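Long-range contact in Lmo2125 protein (Listeria monocytogenes serovar 1/2a, PDB 5TU0), which binds maltose as the solute-binding protein of a bacterial sugar transporter and probably delivers it to the membrane permease: residues L86-K98 against E310-K322. The protein carries 2 engineered substitutions. Sequence-based numbering, arbitrary orientation.
Sequences LGNKDDYDEKDQK and EVPANLKARDTAK
Arg-318 reaches out of helix 315-323 to Asp-96 on helix 94-99. CB and CG leave the helix extended, with CG trans to the backbone N (chi1 -165°), and the chain bends only at chi3. From there NE turns back to the carbonyl O of Pro-312. CZ sits under Leu-315, whose CD2 lies over the centre of one guanidinium face. NH1 donates to a water that in turn donates to Asp-93 OD2 and Asp-96 OD2. NH2 does double duty: it donates to Ala-313 O at 2.8 Å and forms a salt bridge with Asp-96 OD2 at 2.9 Å. That second bond lies in the guanidinium plane but comes in 39° above the carboxylate plane. Asp-96 OD1 is held by Tyr-336 OH.

At the start of helix 315-323, Leu-315 N gives an almost straight bond to Asp-91 O (2.8 Å, 173°), while Asn-314 OD1 caps the helix by accepting from Ala-317 N and its ND2 bonds Thr-296 O. Lys-316 curls until NZ makes a 2.8 Å salt bridge to Asp-91 OD1, on the anti side. A second water accepts from Asp-93 N and donates to Ala-313 O.

Residues 311-313 pair with strand 105-121, so the contact packs helix 94-99 and the loop before it against a strand-to-helix turn of this solute-binding fold, mainly by charge and hydrogen bonds. Arg-318 would help keep Asp-96 and nearby Asp-93 ionised, as Lys-316 would Asp-91.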
loop_
_atom_site.group_PDB
_atom_site.type_symbol
_atom_site.label_atom_id
_atom_site.label_comp_id
_atom_site.label_asym_id
_atom_site.label_seq_id
_atom_site.Cartn_x
_atom_site.Cartn_y
_atom_site.Cartn_z
ATOM N N LEU A 86 3.452 -18.342 -11.997
ATOM C CA LEU A 86 2.752 -17.189 -12.556
ATOM C C LEU A 86 2.402 -17.469 -14.015
ATOM O O LEU A 86 3.183 -17.179 -14.924
ATOM C CB LEU A 86 3.603 -15.933 -12.446
ATOM C CG LEU A 86 4.027 -15.550 -11.036
ATOM C CD1 LEU A 86 4.867 -14.284 -11.090
ATOM C CD2 LEU A 86 2.819 -15.366 -10.135
ATOM N N GLY A 87 1.214 -18.036 -14.232
ATOM C CA GLY A 87 0.752 -18.354 -15.579
ATOM C C GLY A 87 0.661 -17.127 -16.465
ATOM O O GLY A 87 0.863 -17.209 -17.684
ATOM N N ASN A 88 0.378 -15.988 -15.844
ATOM C CA ASN A 88 0.262 -14.712 -16.553
ATOM C C ASN A 88 1.493 -13.846 -16.388
ATOM O O ASN A 88 1.393 -12.626 -16.410
ATOM C CB ASN A 88 -0.967 -13.982 -16.055
ATOM C CG ASN A 88 -2.211 -14.778 -16.311
ATOM O OD1 ASN A 88 -2.477 -15.127 -17.456
ATOM N ND2 ASN A 88 -2.955 -15.106 -15.266
ATOM N N LYS A 89 2.654 -14.486 -16.276
ATOM C CA LYS A 89 3.935 -13.777 -16.108
ATOM C C LYS A 89 4.189 -12.736 -17.211
ATOM O O LYS A 89 4.706 -11.649 -16.939
ATOM C CB LYS A 89 5.090 -14.792 -16.081
ATOM C CG LYS A 89 6.441 -14.211 -15.676
ATOM C CD LYS A 89 7.571 -15.218 -15.863
ATOM C CE LYS A 89 8.917 -14.592 -15.518
ATOM N NZ LYS A 89 10.053 -15.428 -15.991
ATOM N N ASP A 90 3.823 -13.067 -18.453
ATOM C CA ASP A 90 4.033 -12.144 -19.582
ATOM C C ASP A 90 3.255 -10.845 -19.425
ATOM O O ASP A 90 3.538 -9.881 -20.102
ATOM C CB ASP A 90 3.654 -12.800 -20.927
ATOM C CG ASP A 90 4.627 -13.870 -21.351
ATOM O OD1 ASP A 90 5.745 -13.914 -20.800
ATOM O OD2 ASP A 90 4.287 -14.656 -22.269
ATOM N N ASP A 91 2.275 -10.843 -18.530
ATOM C CA ASP A 91 1.453 -9.667 -18.276
ATOM C C ASP A 91 1.760 -9.007 -16.932
ATOM O O ASP A 91 0.957 -8.211 -16.446
ATOM C CB ASP A 91 -0.029 -10.051 -18.350
ATOM C CG ASP A 91 -0.420 -10.613 -19.702
ATOM O OD1 ASP A 91 0.010 -10.074 -20.744
ATOM O OD2 ASP A 91 -1.188 -11.594 -19.716
ATOM N N TYR A 92 2.910 -9.326 -16.336
ATOM C CA TYR A 92 3.318 -8.712 -15.073
ATOM C C TYR A 92 4.692 -8.036 -15.174
ATOM O O TYR A 92 5.641 -8.628 -15.708
ATOM C CB TYR A 92 3.489 -9.750 -13.964
ATOM C CG TYR A 92 2.257 -10.436 -13.406
ATOM C CD1 TYR A 92 1.131 -9.714 -13.031
ATOM C CD2 TYR A 92 2.295 -11.797 -13.099
ATOM C CE1 TYR A 92 0.027 -10.351 -12.475
ATOM C CE2 TYR A 92 1.203 -12.447 -12.543
ATOM C CZ TYR A 92 0.073 -11.724 -12.227
ATOM O OH TYR A 92 -0.994 -12.378 -11.650
ATOM N N ASP A 93 4.801 -6.825 -14.642
ATOM C CA ASP A 93 6.093 -6.151 -14.522
ATOM C C ASP A 93 6.933 -6.941 -13.519
ATOM O O ASP A 93 6.389 -7.595 -12.632
ATOM C CB ASP A 93 5.936 -4.714 -13.956
ATOM C CG ASP A 93 5.501 -3.675 -15.006
ATOM O OD1 ASP A 93 5.844 -3.807 -16.207
ATOM O OD2 ASP A 93 4.845 -2.681 -14.607
ATOM N N GLU A 94 8.253 -6.846 -13.635
ATOM C CA GLU A 94 9.167 -7.486 -12.682
ATOM C C GLU A 94 8.879 -7.055 -11.228
ATOM O O GLU A 94 9.035 -7.838 -10.296
ATOM C CB GLU A 94 10.623 -7.174 -13.046
ATOM C CG GLU A 94 11.057 -7.828 -14.352
ATOM C CD GLU A 94 12.524 -7.592 -14.696
ATOM O OE1 GLU A 94 12.996 -6.429 -14.629
ATOM O OE2 GLU A 94 13.206 -8.576 -15.070
ATOM N N LYS A 95 8.453 -5.812 -11.047
ATOM C CA LYS A 95 8.144 -5.306 -9.714
ATOM C C LYS A 95 7.019 -6.098 -9.064
ATOM O O LYS A 95 7.066 -6.399 -7.882
ATOM C CB LYS A 95 7.727 -3.840 -9.794
ATOM C CG LYS A 95 7.507 -3.185 -8.439
ATOM C CD LYS A 95 6.855 -1.812 -8.579
ATOM C CE LYS A 95 7.708 -0.835 -9.349
ATOM N NZ LYS A 95 7.058 0.505 -9.418
ATOM N N ASP A 96 5.998 -6.428 -9.843
ATOM C CA ASP A 96 4.855 -7.159 -9.310
ATOM C C ASP A 96 5.175 -8.622 -9.047
ATOM O O ASP A 96 4.636 -9.207 -8.115
ATOM C CB ASP A 96 3.653 -6.922 -10.202
ATOM C CG ASP A 96 3.225 -5.434 -10.172
ATOM O OD1 ASP A 96 3.255 -4.851 -9.053
ATOM O OD2 ASP A 96 2.895 -4.858 -11.228
ATOM N N GLN A 97 6.079 -9.183 -9.839
ATOM C CA GLN A 97 6.585 -10.529 -9.596
ATOM C C GLN A 97 7.372 -10.510 -8.281
ATOM O O GLN A 97 7.248 -11.409 -7.471
ATOM C CB GLN A 97 7.484 -10.973 -10.744
ATOM C CG GLN A 97 6.754 -11.067 -12.070
ATOM C CD GLN A 97 7.675 -11.393 -13.223
ATOM O OE1 GLN A 97 8.476 -12.332 -13.155
ATOM N NE2 GLN A 97 7.541 -10.636 -14.310
ATOM N N LYS A 98 8.168 -9.457 -8.068
ATOM C CA LYS A 98 8.929 -9.296 -6.820
ATOM C C LYS A 98 8.025 -9.219 -5.553
ATOM O O LYS A 98 8.428 -9.640 -4.469
ATOM C CB LYS A 98 9.826 -8.048 -6.936
ATOM C CG LYS A 98 10.604 -7.645 -5.691
ATOM C CD LYS A 98 11.410 -6.375 -5.973
ATOM C CE LYS A 98 12.010 -5.778 -4.706
ATOM N NZ LYS A 98 12.902 -6.738 -4.004
ATOM N N GLU A 310 -10.984 -1.658 -7.985
ATOM C CA GLU A 310 -9.606 -1.874 -7.546
ATOM C C GLU A 310 -8.750 -2.063 -8.782
ATOM O O GLU A 310 -9.153 -2.727 -9.727
ATOM C CB GLU A 310 -9.522 -3.025 -6.550
ATOM C CG GLU A 310 -10.285 -2.662 -5.277
ATOM C CD GLU A 310 -9.951 -3.527 -4.100
ATOM O OE1 GLU A 310 -8.772 -3.586 -3.736
ATOM O OE2 GLU A 310 -10.875 -4.108 -3.507
ATOM N N VAL A 311 -7.571 -1.456 -8.775
ATOM C CA VAL A 311 -6.693 -1.460 -9.929
ATOM C C VAL A 311 -6.022 -2.810 -10.155
ATOM O O VAL A 311 -5.346 -3.318 -9.265
ATOM C CB VAL A 311 -5.630 -0.355 -9.812
ATOM C CG1 VAL A 311 -4.745 -0.339 -11.042
ATOM C CG2 VAL A 311 -6.322 0.994 -9.614
ATOM N N PRO A 312 -6.194 -3.388 -11.355
ATOM C CA PRO A 312 -5.596 -4.695 -11.630
ATOM C C PRO A 312 -4.077 -4.722 -11.706
ATOM O O PRO A 312 -3.461 -3.766 -12.166
ATOM C CB PRO A 312 -6.144 -5.068 -13.019
ATOM C CG PRO A 312 -7.227 -4.113 -13.314
ATOM C CD PRO A 312 -7.019 -2.900 -12.473
ATOM N N ALA A 313 -3.507 -5.853 -11.302
ATOM C CA ALA A 313 -2.074 -6.105 -11.396
ATOM C C ALA A 313 -1.708 -6.477 -12.832
ATOM O O ALA A 313 -0.680 -6.052 -13.341
ATOM C CB ALA A 313 -1.671 -7.224 -10.455
ATOM N N ASN A 314 -2.558 -7.274 -13.480
ATOM C CA ASN A 314 -2.334 -7.713 -14.874
ATOM C C ASN A 314 -2.239 -6.460 -15.741
ATOM O O ASN A 314 -3.145 -5.631 -15.718
ATOM C CB ASN A 314 -3.484 -8.656 -15.319
ATOM C CG ASN A 314 -3.339 -9.150 -16.740
ATOM O OD1 ASN A 314 -3.159 -8.358 -17.663
ATOM N ND2 ASN A 314 -3.458 -10.471 -16.939
ATOM N N LEU A 315 -1.130 -6.312 -16.470
ATOM C CA LEU A 315 -0.889 -5.100 -17.267
ATOM C C LEU A 315 -1.905 -4.864 -18.387
ATOM O O LEU A 315 -2.283 -3.722 -18.631
ATOM C CB LEU A 315 0.536 -5.096 -17.834
ATOM C CG LEU A 315 1.651 -5.049 -16.788
ATOM C CD1 LEU A 315 3.021 -5.220 -17.429
ATOM C CD2 LEU A 315 1.601 -3.767 -15.977
ATOM N N LYS A 316 -2.348 -5.930 -19.065
ATOM C CA LYS A 316 -3.336 -5.770 -20.131
ATOM C C LYS A 316 -4.619 -5.202 -19.510
ATOM O O LYS A 316 -5.252 -4.303 -20.069
ATOM C CB LYS A 316 -3.653 -7.104 -20.839
ATOM C CG LYS A 316 -2.484 -7.987 -21.302
ATOM C CD LYS A 316 -1.602 -7.403 -22.393
ATOM C CE LYS A 316 -0.420 -6.583 -21.878
ATOM N NZ LYS A 316 0.628 -7.406 -21.187
ATOM N N ALA A 317 -5.003 -5.751 -18.354
ATOM C CA ALA A 317 -6.192 -5.297 -17.622
ATOM C C ALA A 317 -5.986 -3.904 -17.038
ATOM O O ALA A 317 -6.925 -3.123 -16.954
ATOM C CB ALA A 317 -6.548 -6.270 -16.511
ATOM N N ARG A 318 -4.755 -3.596 -16.625
ATOM C CA ARG A 318 -4.474 -2.268 -16.062
ATOM C C ARG A 318 -4.612 -1.167 -17.132
ATOM O O ARG A 318 -5.099 -0.073 -16.834
ATOM C CB ARG A 318 -3.092 -2.227 -15.418
ATOM C CG ARG A 318 -2.882 -1.020 -14.524
ATOM C CD ARG A 318 -1.467 -0.985 -13.972
ATOM N NE ARG A 318 -1.045 -2.251 -13.360
ATOM C CZ ARG A 318 0.172 -2.470 -12.863
ATOM N NH1 ARG A 318 1.088 -1.510 -12.882
ATOM N NH2 ARG A 318 0.476 -3.663 -12.361
ATOM N N ASP A 319 -4.184 -1.457 -18.363
ATOM C CA ASP A 319 -4.356 -0.518 -19.492
ATOM C C ASP A 319 -5.841 -0.279 -19.762
ATOM O O ASP A 319 -6.257 0.862 -19.973
ATOM C CB ASP A 319 -3.690 -1.032 -20.773
ATOM C CG ASP A 319 -2.169 -0.937 -20.734
ATOM O OD1 ASP A 319 -1.613 -0.293 -19.813
ATOM O OD2 ASP A 319 -1.521 -1.493 -21.649
ATOM N N THR A 320 -6.637 -1.351 -19.757
ATOM C CA THR A 320 -8.068 -1.223 -19.952
ATOM C C THR A 320 -8.670 -0.336 -18.841
ATOM O O THR A 320 -9.545 0.491 -19.100
ATOM C CB THR A 320 -8.774 -2.591 -19.954
ATOM O OG1 THR A 320 -8.259 -3.403 -21.019
ATOM C CG2 THR A 320 -10.287 -2.427 -20.136
ATOM N N ALA A 321 -8.204 -0.512 -17.607
ATOM C CA ALA A 321 -8.727 0.290 -16.490
ATOM C C ALA A 321 -8.390 1.755 -16.686
ATOM O O ALA A 321 -9.246 2.613 -16.480
ATOM C CB ALA A 321 -8.197 -0.213 -15.161
ATOM N N LYS A 322 -7.152 2.024 -17.104
ATOM C CA LYS A 322 -6.686 3.388 -17.382
ATOM C C LYS A 322 -7.549 4.107 -18.440
ATOM O O LYS A 322 -7.825 5.305 -18.309
ATOM C CB LYS A 322 -5.219 3.374 -17.841
ATOM C CG LYS A 322 -4.642 4.756 -18.115
ATOM C CD LYS A 322 -3.168 4.716 -18.482
ATOM C CE LYS A 322 -2.682 6.115 -18.848
ATOM N NZ LYS A 322 -1.208 6.206 -19.079
HETATM O O HOH W 1 2.195 -6.124 -13.309
HETATM O O HOH W 2 3.755 -2.474 -12.182
#